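Local coordinates for putative cell invasion protein with MAC/Perforin domain (Bacteroides thetaiotaomicron VPI-5482, PDB 3KK7) that is of unknown function but carries a membrane-attack complex/perforin domain and may act in cell invasion, at residues V148-D153 with L225-D230; N168-L173 with D337-G342; A195-S200 with N401-D406. All coordinates share one frame; numbering follows the deposited sequence.

Contact 1. Residues V148-D153 with L225-D230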
loop_
_atom_site.group_PDB
_atom_site.type_symbol
_atom_site.label_atom_id
_atom_site.label_comp_id
_atom_site.label_asym_id
_atom_site.label_seq_id
_atom_site.Cartn_x
_atom_site.Cartn_y
_atom_site.Cartn_z
ATOM N N VAL A 148 -12.103 -12.046 -25.872
ATOM C CA VAL A 148 -12.079 -11.403 -27.174
ATOM C C VAL A 148 -12.929 -10.156 -27.036
ATOM O O VAL A 148 -13.887 -10.138 -26.255
ATOM C CB VAL A 148 -12.593 -12.384 -28.301
ATOM C CG1 VAL A 148 -13.123 -11.627 -29.520
ATOM C CG2 VAL A 148 -11.478 -13.414 -28.681
ATOM N N HIS A 149 -12.506 -9.110 -27.734
ATOM C CA HIS A 149 -13.212 -7.843 -27.827
ATOM C C HIS A 149 -14.709 -8.043 -28.196
ATOM O O HIS A 149 -15.018 -8.864 -29.074
ATOM C CB HIS A 149 -12.477 -6.987 -28.873
ATOM C CG HIS A 149 -13.144 -5.677 -29.174
ATOM N ND1 HIS A 149 -13.098 -4.604 -28.306
ATOM C CD2 HIS A 149 -13.878 -5.273 -30.243
ATOM C CE1 HIS A 149 -13.783 -3.597 -28.825
ATOM N NE2 HIS A 149 -14.262 -3.975 -30.001
ATOM N N ASN A 150 -15.612 -7.289 -27.538
ATOM C CA ASN A 150 -17.089 -7.493 -27.657
ATOM C C ASN A 150 -17.896 -6.273 -28.065
ATOM O O ASN A 150 -17.541 -5.149 -27.730
ATOM C CB ASN A 150 -17.716 -7.919 -26.321
ATOM C CG ASN A 150 -16.704 -8.305 -25.303
ATOM O OD1 ASN A 150 -16.363 -9.478 -25.171
ATOM N ND2 ASN A 150 -16.186 -7.319 -24.580
ATOM N N THR A 151 -19.023 -6.534 -28.723
ATOM C CA THR A 151 -20.084 -5.541 -28.948
ATOM C C THR A 151 -21.148 -5.655 -27.848
ATOM O O THR A 151 -22.118 -4.878 -27.840
ATOM C CB THR A 151 -20.781 -5.759 -30.346
ATOM O OG1 THR A 151 -19.958 -5.195 -31.370
ATOM C CG2 THR A 151 -22.219 -5.137 -30.440
ATOM N N ASP A 152 -20.959 -6.609 -26.927
ATOM C CA ASP A 152 -22.019 -7.037 -25.993
ATOM C C ASP A 152 -22.646 -5.906 -25.176
ATOM O O ASP A 152 -21.955 -4.978 -24.728
ATOM C CB ASP A 152 -21.500 -8.131 -25.055
ATOM C CG ASP A 152 -21.264 -9.460 -25.769
ATOM O OD1 ASP A 152 -22.087 -9.824 -26.642
ATOM O OD2 ASP A 152 -20.266 -10.142 -25.436
ATOM N N ASP A 153 -23.968 -5.992 -25.031
ATOM C CA ASP A 153 -24.770 -5.074 -24.225
ATOM C C ASP A 153 -24.532 -5.445 -22.770
ATOM O O ASP A 153 -25.026 -6.468 -22.291
ATOM C CB ASP A 153 -26.255 -5.254 -24.605
ATOM C CG ASP A 153 -27.228 -4.366 -23.804
ATOM O OD1 ASP A 153 -26.820 -3.682 -22.830
ATOM O OD2 ASP A 153 -28.438 -4.388 -24.165
ATOM N N LEU A 225 -11.941 -18.114 -15.182
ATOM C CA LEU A 225 -12.832 -16.969 -15.289
ATOM C C LEU A 225 -13.807 -17.248 -16.411
ATOM O O LEU A 225 -13.449 -17.896 -17.393
ATOM C CB LEU A 225 -12.057 -15.687 -15.576
ATOM C CG LEU A 225 -10.899 -15.402 -14.625
ATOM C CD1 LEU A 225 -10.084 -14.253 -15.175
ATOM C CD2 LEU A 225 -11.446 -15.106 -13.250
ATOM N N PHE A 226 -15.036 -16.765 -16.244
ATOM C CA PHE A 226 -16.108 -16.969 -17.201
ATOM C C PHE A 226 -16.702 -15.632 -17.645
ATOM O O PHE A 226 -16.836 -14.663 -16.852
ATOM C CB PHE A 226 -17.242 -17.820 -16.604
ATOM C CG PHE A 226 -16.823 -19.202 -16.169
ATOM C CD1 PHE A 226 -16.069 -19.392 -15.031
ATOM C CD2 PHE A 226 -17.222 -20.303 -16.865
ATOM C CE1 PHE A 226 -15.711 -20.649 -14.632
ATOM C CE2 PHE A 226 -16.848 -21.551 -16.465
ATOM C CZ PHE A 226 -16.102 -21.720 -15.346
ATOM N N TYR A 227 -17.070 -15.595 -18.919
ATOM C CA TYR A 227 -17.744 -14.450 -19.489
ATOM C C TYR A 227 -18.960 -14.931 -20.259
ATOM O O TYR A 227 -18.826 -15.572 -21.290
ATOM C CB TYR A 227 -16.777 -13.666 -20.374
ATOM C CG TYR A 227 -17.387 -12.417 -20.968
ATOM C CD1 TYR A 227 -18.064 -12.466 -22.176
ATOM C CD2 TYR A 227 -17.267 -11.162 -20.325
ATOM C CE1 TYR A 227 -18.623 -11.303 -22.734
ATOM C CE2 TYR A 227 -17.827 -9.995 -20.891
ATOM C CZ TYR A 227 -18.494 -10.086 -22.091
ATOM O OH TYR A 227 -19.049 -8.978 -22.659
ATOM N N GLY A 228 -20.147 -14.642 -19.720
ATOM C CA GLY A 228 -21.436 -15.046 -20.309
ATOM C C GLY A 228 -22.350 -13.904 -20.772
ATOM O O GLY A 228 -22.420 -12.826 -20.150
ATOM N N VAL A 229 -23.048 -14.150 -21.890
ATOM C CA VAL A 229 -24.131 -13.274 -22.329
ATOM C C VAL A 229 -25.444 -14.007 -22.035
ATOM O O VAL A 229 -25.784 -14.998 -22.699
ATOM C CB VAL A 229 -24.001 -12.891 -23.803
ATOM C CG1 VAL A 229 -25.226 -12.121 -24.278
ATOM C CG2 VAL A 229 -22.728 -12.076 -24.001
ATOM N N ASP A 230 -26.163 -13.527 -21.023
ATOM C CA ASP A 230 -27.401 -14.151 -20.608
ATOM C C ASP A 230 -28.457 -13.755 -21.640
ATOM O O ASP A 230 -28.687 -12.576 -21.924
ATOM C CB ASP A 230 -27.785 -13.707 -19.196
ATOM C CG ASP A 230 -28.807 -14.617 -18.550
ATOM O OD1 ASP A 230 -29.968 -14.669 -19.021
ATOM O OD2 ASP A 230 -28.442 -15.258 -17.546
#
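Y227 holds its CG anti to the backbone N (chi1 -178°), which sends the ring out from strand 220-230, while D152 places CG beside its own backbone N (chi1 -70°) and brings its carboxylate to the edge of the phenol from the opposite direction. The hydroxyl OH of Y227 donates to OD2 of D152 at 3.2 Å, meeting the anti lone pair, the one turned away from the other carboxylate oxygen. OD2 of D152 also lies in the ring plane at the edge of Y227, 3.4 Å from CE1, with carboxylate and ring planes 28° apart. N150 lies beside the phenol end as well.

V229 comes in two residues further on, where the strand again points to the loop. Its CG2 packs on the carboxylate, 3.4 Å from OD2 of D152, and gives the charged group a methyl neighbour beside the phenol. V157 of strand 157-173 touches both D152 and Y227. F226, on the other side of the strand, packs on helix 236-249.

The contact thus fastens the loop between helix 133-146 and strand 157-173 to one face of the antiparallel sheet. A sheet of this kind with helices inserted between its strands is characteristic of the MACPF fold, and helix 133-146 probably belongs to the first of its two inserted helical clusters.

Contact 2. Residues N168-L173 with D337-G342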
loop_
_atom_site.group_PDB
_atom_site.type_symbol
_atom_site.label_atom_id
_atom_site.label_comp_id
_atom_site.label_asym_id
_atom_site.label_seq_id
_atom_site.Cartn_x
_atom_site.Cartn_y
_atom_site.Cartn_z
ATOM N N ASN A 168 -2.169 -27.653 0.935
ATOM C CA ASN A 168 -1.214 -28.479 1.622
ATOM C C ASN A 168 -0.544 -27.809 2.802
ATOM O O ASN A 168 -0.098 -28.480 3.724
ATOM C CB ASN A 168 -0.174 -28.941 0.638
ATOM C CG ASN A 168 0.467 -30.209 1.056
ATOM O OD1 ASN A 168 -0.186 -31.267 1.071
ATOM N ND2 ASN A 168 1.753 -30.139 1.393
ATOM N N GLY A 169 -0.493 -26.488 2.788
ATOM C CA GLY A 169 0.128 -25.764 3.862
ATOM C C GLY A 169 -0.429 -24.383 4.093
ATOM O O GLY A 169 -1.331 -23.900 3.393
HETATM N N MSE A 170 0.189 -23.737 5.067
HETATM C CA MSE A 170 -0.303 -22.512 5.639
HETATM C C MSE A 170 0.913 -21.826 6.262
HETATM O O MSE A 170 1.648 -22.455 7.026
HETATM C CB MSE A 170 -1.299 -22.943 6.693
HETATM C CG MSE A 170 -2.017 -21.879 7.364
HETATM SE SE MSE A 170 -3.468 -22.648 8.471
HETATM C CE MSE A 170 -4.148 -20.887 9.058
ATOM N N LEU A 171 1.164 -20.569 5.905
ATOM C CA LEU A 171 2.308 -19.832 6.461
ATOM C C LEU A 171 1.843 -18.549 7.043
ATOM O O LEU A 171 1.057 -17.869 6.414
ATOM C CB LEU A 171 3.355 -19.493 5.411
ATOM C CG LEU A 171 4.392 -20.557 5.113
ATOM C CD1 LEU A 171 3.750 -21.677 4.283
ATOM C CD2 LEU A 171 5.536 -19.905 4.348
ATOM N N ASN A 172 2.372 -18.200 8.215
ATOM C CA ASN A 172 2.039 -16.950 8.881
ATOM C C ASN A 172 3.267 -16.238 9.413
ATOM O O ASN A 172 4.174 -16.881 9.947
ATOM C CB ASN A 172 1.062 -17.210 10.017
ATOM C CG ASN A 172 -0.308 -17.622 9.517
ATOM O OD1 ASN A 172 -0.532 -18.800 9.196
ATOM N ND2 ASN A 172 -1.232 -16.653 9.421
ATOM N N LEU A 173 3.304 -14.918 9.242
ATOM C CA LEU A 173 4.290 -14.076 9.905
ATOM C C LEU A 173 3.605 -13.507 11.122
ATOM O O LEU A 173 2.413 -13.155 11.066
ATOM C CB LEU A 173 4.720 -12.912 9.024
ATOM C CG LEU A 173 5.706 -11.846 9.535
ATOM C CD1 LEU A 173 7.092 -12.384 9.714
ATOM C CD2 LEU A 173 5.721 -10.741 8.480
ATOM N N ASP A 337 -3.546 -18.966 -2.370
ATOM C CA ASP A 337 -4.698 -18.189 -1.861
ATOM C C ASP A 337 -4.260 -17.499 -0.592
ATOM O O ASP A 337 -3.181 -17.785 -0.073
ATOM C CB ASP A 337 -5.917 -19.084 -1.566
ATOM C CG ASP A 337 -7.268 -18.408 -1.890
ATOM O OD1 ASP A 337 -7.351 -17.165 -1.728
ATOM O OD2 ASP A 337 -8.247 -19.123 -2.285
ATOM N N LEU A 338 -5.097 -16.604 -0.089
ATOM C CA LEU A 338 -4.764 -15.797 1.075
ATOM C C LEU A 338 -5.648 -16.174 2.274
ATOM O O LEU A 338 -6.798 -16.544 2.115
ATOM C CB LEU A 338 -4.943 -14.312 0.755
ATOM C CG LEU A 338 -4.044 -13.734 -0.342
ATOM C CD1 LEU A 338 -4.518 -12.350 -0.763
ATOM C CD2 LEU A 338 -2.576 -13.669 0.099
ATOM N N GLN A 339 -5.068 -16.092 3.468
ATOM C CA GLN A 339 -5.793 -16.244 4.708
ATOM C C GLN A 339 -6.541 -14.968 4.975
ATOM O O GLN A 339 -6.128 -13.901 4.532
ATOM C CB GLN A 339 -4.823 -16.450 5.872
ATOM C CG GLN A 339 -4.092 -17.747 5.839
ATOM C CD GLN A 339 -3.174 -17.916 7.039
ATOM O OE1 GLN A 339 -3.517 -17.517 8.171
ATOM N NE2 GLN A 339 -2.014 -18.557 6.812
ATOM N N ASP A 340 -7.629 -15.069 5.722
ATOM C CA ASP A 340 -8.329 -13.868 6.133
ATOM C C ASP A 340 -7.319 -13.010 6.891
ATOM O O ASP A 340 -6.574 -13.500 7.741
ATOM C CB ASP A 340 -9.531 -14.181 7.023
ATOM C CG ASP A 340 -10.657 -14.910 6.284
ATOM O OD1 ASP A 340 -10.582 -15.140 5.063
ATOM O OD2 ASP A 340 -11.635 -15.271 6.960
ATOM N N GLY A 341 -7.273 -11.730 6.563
ATOM C CA GLY A 341 -6.301 -10.848 7.179
ATOM C C GLY A 341 -4.846 -11.185 6.870
ATOM O O GLY A 341 -3.970 -10.807 7.636
ATOM N N GLY A 342 -4.598 -11.882 5.752
ATOM C CA GLY A 342 -3.242 -12.248 5.321
ATOM C C GLY A 342 -2.473 -11.158 4.582
ATOM O O GLY A 342 -1.347 -11.384 4.158
#
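N172 and Q339 grip each other through two reciprocal amide bonds, yet their amide planes stand 61° apart instead of lying flat together. NE2 of Q339 donates to OD1 of N172 at 2.8 Å, and ND2 of N172 donates to OE1 of Q339 at 2.7 Å. Both bonds are nearly straight at the hydrogen (165° and 164°), and each acceptor lies close to the plane of the amide that donates to it. The twist is paid for at the oxygens: NE2 sits above the carbonyl plane of N172, well off a lone pair, and ND2 is tilted from that of Q339.

Q339 reaches this position with a chain extended beyond CG, and its NE2 also bonds to the backbone O of Y216 in strand 211-218, so its amide is fixed in rotation. M170, modelled as selenomethionine, crosses the glutamine at about a right angle: its CG lies 3.4 Å from NE2 of Q339, and its CE lies 3.5 Å from OE1 of the same amide. An alanine at N172 would remove both amide bonds and would probably leave OE1 of Q339 without this donor and the glutamine freer to turn.

Q339 begins a type II beta turn closed by N of G342 on O of Q339, with G341 at positive phi. This turn separates strands 334-338 and 343-345, both antiparallel to strand 211-218. From the end of strand 334-338, Q339 reaches across strand 211-218 to strand 157-173, within the large antiparallel sheet of the MACPF domain.

Contact 3. Residues A195-S200 with N401-D406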
loop_
_atom_site.group_PDB
_atom_site.type_symbol
_atom_site.label_atom_id
_atom_site.label_comp_id
_atom_site.label_asym_id
_atom_site.label_seq_id
_atom_site.Cartn_x
_atom_site.Cartn_y
_atom_site.Cartn_z
ATOM N N ALA A 195 13.533 2.363 -1.693
ATOM C CA ALA A 195 12.339 2.899 -2.358
ATOM C C ALA A 195 11.644 3.878 -1.441
ATOM O O ALA A 195 11.122 4.898 -1.886
ATOM C CB ALA A 195 11.420 1.794 -2.767
ATOM N N LEU A 196 11.720 3.602 -0.146
ATOM C CA LEU A 196 11.094 4.437 0.881
ATOM C C LEU A 196 11.672 5.844 0.901
ATOM O O LEU A 196 10.929 6.804 1.012
ATOM C CB LEU A 196 11.273 3.789 2.259
ATOM C CG LEU A 196 10.243 4.062 3.360
ATOM C CD1 LEU A 196 8.832 3.569 2.937
ATOM C CD2 LEU A 196 10.707 3.387 4.689
ATOM N N TYR A 197 12.992 5.957 0.804
ATOM C CA TYR A 197 13.640 7.260 0.834
ATOM C C TYR A 197 14.072 7.839 -0.509
ATOM O O TYR A 197 14.348 9.022 -0.572
ATOM C CB TYR A 197 14.841 7.253 1.796
ATOM C CG TYR A 197 14.396 7.349 3.227
ATOM C CD1 TYR A 197 14.029 8.570 3.767
ATOM C CD2 TYR A 197 14.277 6.216 4.020
ATOM C CE1 TYR A 197 13.566 8.665 5.058
ATOM C CE2 TYR A 197 13.829 6.305 5.318
ATOM C CZ TYR A 197 13.470 7.533 5.834
ATOM O OH TYR A 197 13.021 7.648 7.131
ATOM N N ASN A 198 14.133 7.051 -1.572
ATOM C CA ASN A 198 14.667 7.569 -2.835
ATOM C C ASN A 198 13.673 7.687 -3.973
ATOM O O ASN A 198 14.033 8.096 -5.064
ATOM C CB ASN A 198 15.886 6.768 -3.277
ATOM C CG ASN A 198 17.031 6.886 -2.297
ATOM O OD1 ASN A 198 17.300 7.961 -1.759
ATOM N ND2 ASN A 198 17.706 5.781 -2.051
ATOM N N SER A 199 12.421 7.351 -3.707
ATOM C CA SER A 199 11.354 7.533 -4.666
ATOM C C SER A 199 10.140 8.014 -3.864
ATOM O O SER A 199 10.206 8.125 -2.630
ATOM C CB SER A 199 11.085 6.227 -5.441
ATOM O OG SER A 199 10.521 5.217 -4.626
ATOM N N SER A 200 9.068 8.347 -4.576
ATOM C CA SER A 200 7.862 8.821 -3.938
ATOM C C SER A 200 7.059 7.613 -3.538
ATOM O O SER A 200 7.236 6.535 -4.085
ATOM C CB SER A 200 7.040 9.690 -4.893
ATOM O OG SER A 200 6.558 8.937 -5.995
ATOM N N ASN A 401 7.827 22.030 4.098
ATOM C CA ASN A 401 7.296 21.148 3.062
ATOM C C ASN A 401 8.392 20.159 2.687
ATOM O O ASN A 401 9.459 20.584 2.227
ATOM C CB ASN A 401 6.809 21.917 1.825
ATOM C CG ASN A 401 5.390 22.500 2.006
ATOM O OD1 ASN A 401 4.482 22.204 1.225
ATOM N ND2 ASN A 401 5.203 23.326 3.047
ATOM N N THR A 402 8.136 18.858 2.895
ATOM C CA THR A 402 9.136 17.822 2.648
ATOM C C THR A 402 9.220 17.485 1.169
ATOM O O THR A 402 8.435 17.972 0.384
ATOM C CB THR A 402 8.828 16.533 3.456
ATOM O OG1 THR A 402 7.661 15.878 2.927
ATOM C CG2 THR A 402 8.617 16.865 4.929
ATOM N N ARG A 403 10.157 16.625 0.804
ATOM C CA ARG A 403 10.296 16.154 -0.562
ATOM C C ARG A 403 9.030 15.469 -1.077
ATOM O O ARG A 403 8.684 15.533 -2.280
ATOM C CB ARG A 403 11.431 15.140 -0.650
ATOM C CG ARG A 403 12.831 15.703 -0.454
ATOM C CD ARG A 403 13.870 14.651 -0.843
ATOM N NE ARG A 403 13.876 13.541 0.100
ATOM C CZ ARG A 403 14.315 12.303 -0.151
ATOM N NH1 ARG A 403 14.251 11.383 0.804
ATOM N NH2 ARG A 403 14.804 11.963 -1.333
ATOM N N GLN A 404 8.359 14.802 -0.146
ATOM C CA GLN A 404 7.196 13.979 -0.438
ATOM C C GLN A 404 5.975 14.878 -0.502
ATOM O O GLN A 404 4.906 14.460 -0.927
ATOM C CB GLN A 404 7.037 12.913 0.651
ATOM C CG GLN A 404 8.224 11.926 0.824
ATOM C CD GLN A 404 9.472 12.478 1.571
ATOM O OE1 GLN A 404 9.404 13.484 2.290
ATOM N NE2 GLN A 404 10.615 11.809 1.383
ATOM N N GLY A 405 6.143 16.127 -0.072
ATOM C CA GLY A 405 5.064 17.116 -0.101
ATOM C C GLY A 405 4.194 17.109 1.147
ATOM O O GLY A 405 3.055 17.531 1.112
ATOM N N ASP A 406 4.746 16.643 2.258
ATOM C CA ASP A 406 4.064 16.672 3.545
ATOM C C ASP A 406 4.329 18.045 4.133
ATOM O O ASP A 406 5.358 18.625 3.845
ATOM C CB ASP A 406 4.635 15.587 4.469
ATOM C CG ASP A 406 4.741 14.242 3.788
ATOM O OD1 ASP A 406 3.703 13.736 3.271
ATOM O OD2 ASP A 406 5.863 13.690 3.767
#
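R403 and Y197 meet with guanidinium and phenol ring nearly coplanar, 7° apart, although the two side chains run at about a right angle to each other. The arginine sits in the tight loop of the beta hairpin 392-401/407-411, a type I turn with a G1 bulge, and the tyrosine sits at the C-terminal end of helix 190-198. NH1 of R403 lies at the edge of the ring, near its plane, 4.1 Å from CD1 of Y197, so this is neither a stack nor a cation-pi contact.

What holds the two is the backbone oxygen of Y197, which accepts from both terminal nitrogens, NH1 and NH2. NH1 of R403 reaches O of Y197 at 2.7 Å, in the carbonyl plane and on a lone pair, while NH2 of R403 adds a weak bond to O of Y197 at 3.1 Å. Through these bonds the hairpin loop of the D2 domain is tied to the end of a helix of the MACPF domain. The arginine chain bends at chi3 (-69°), turning the edge that carries NH1 and NH2 to the helix end. A carbonyl there would probably suit a positive charge, since it lies at the negative pole of the helix dipole. NE of R403 forms a salt bridge with the C-terminal carboxylate of L541, and NH2 also bonds to O of W35, so the buried guanidinium gathers several parts of the chain.

Y197 turns its hydroxyl to E352, and its ring packs on A502 and Y504 of strand 499-504. Within the hairpin loop, G405 takes the positive phi of the bulge, N of G405 bonds to O of T402, and N of D406 donates to OG1 of T402 at 3.1 Å.

Contacts 1 and 2 both reach the same large antiparallel sheet, in which strands 220-230 and 157-173 are neighbours, but they lie far apart on it: their centres are about 33 Å apart and their nearest atoms about 12 Å. Contact 3 lies on the opposite side of the chain's centre from both, with its centre about 43 Å from that of contact 1 and about 32 Å from that of contact 2; even its nearest atoms stay about 15 Å from contact 2. The segments alternate along the sequence in every pair of contacts. Contacts 1 and 2 are internal to the MACPF domain, whereas contact 3 ties that domain to D2.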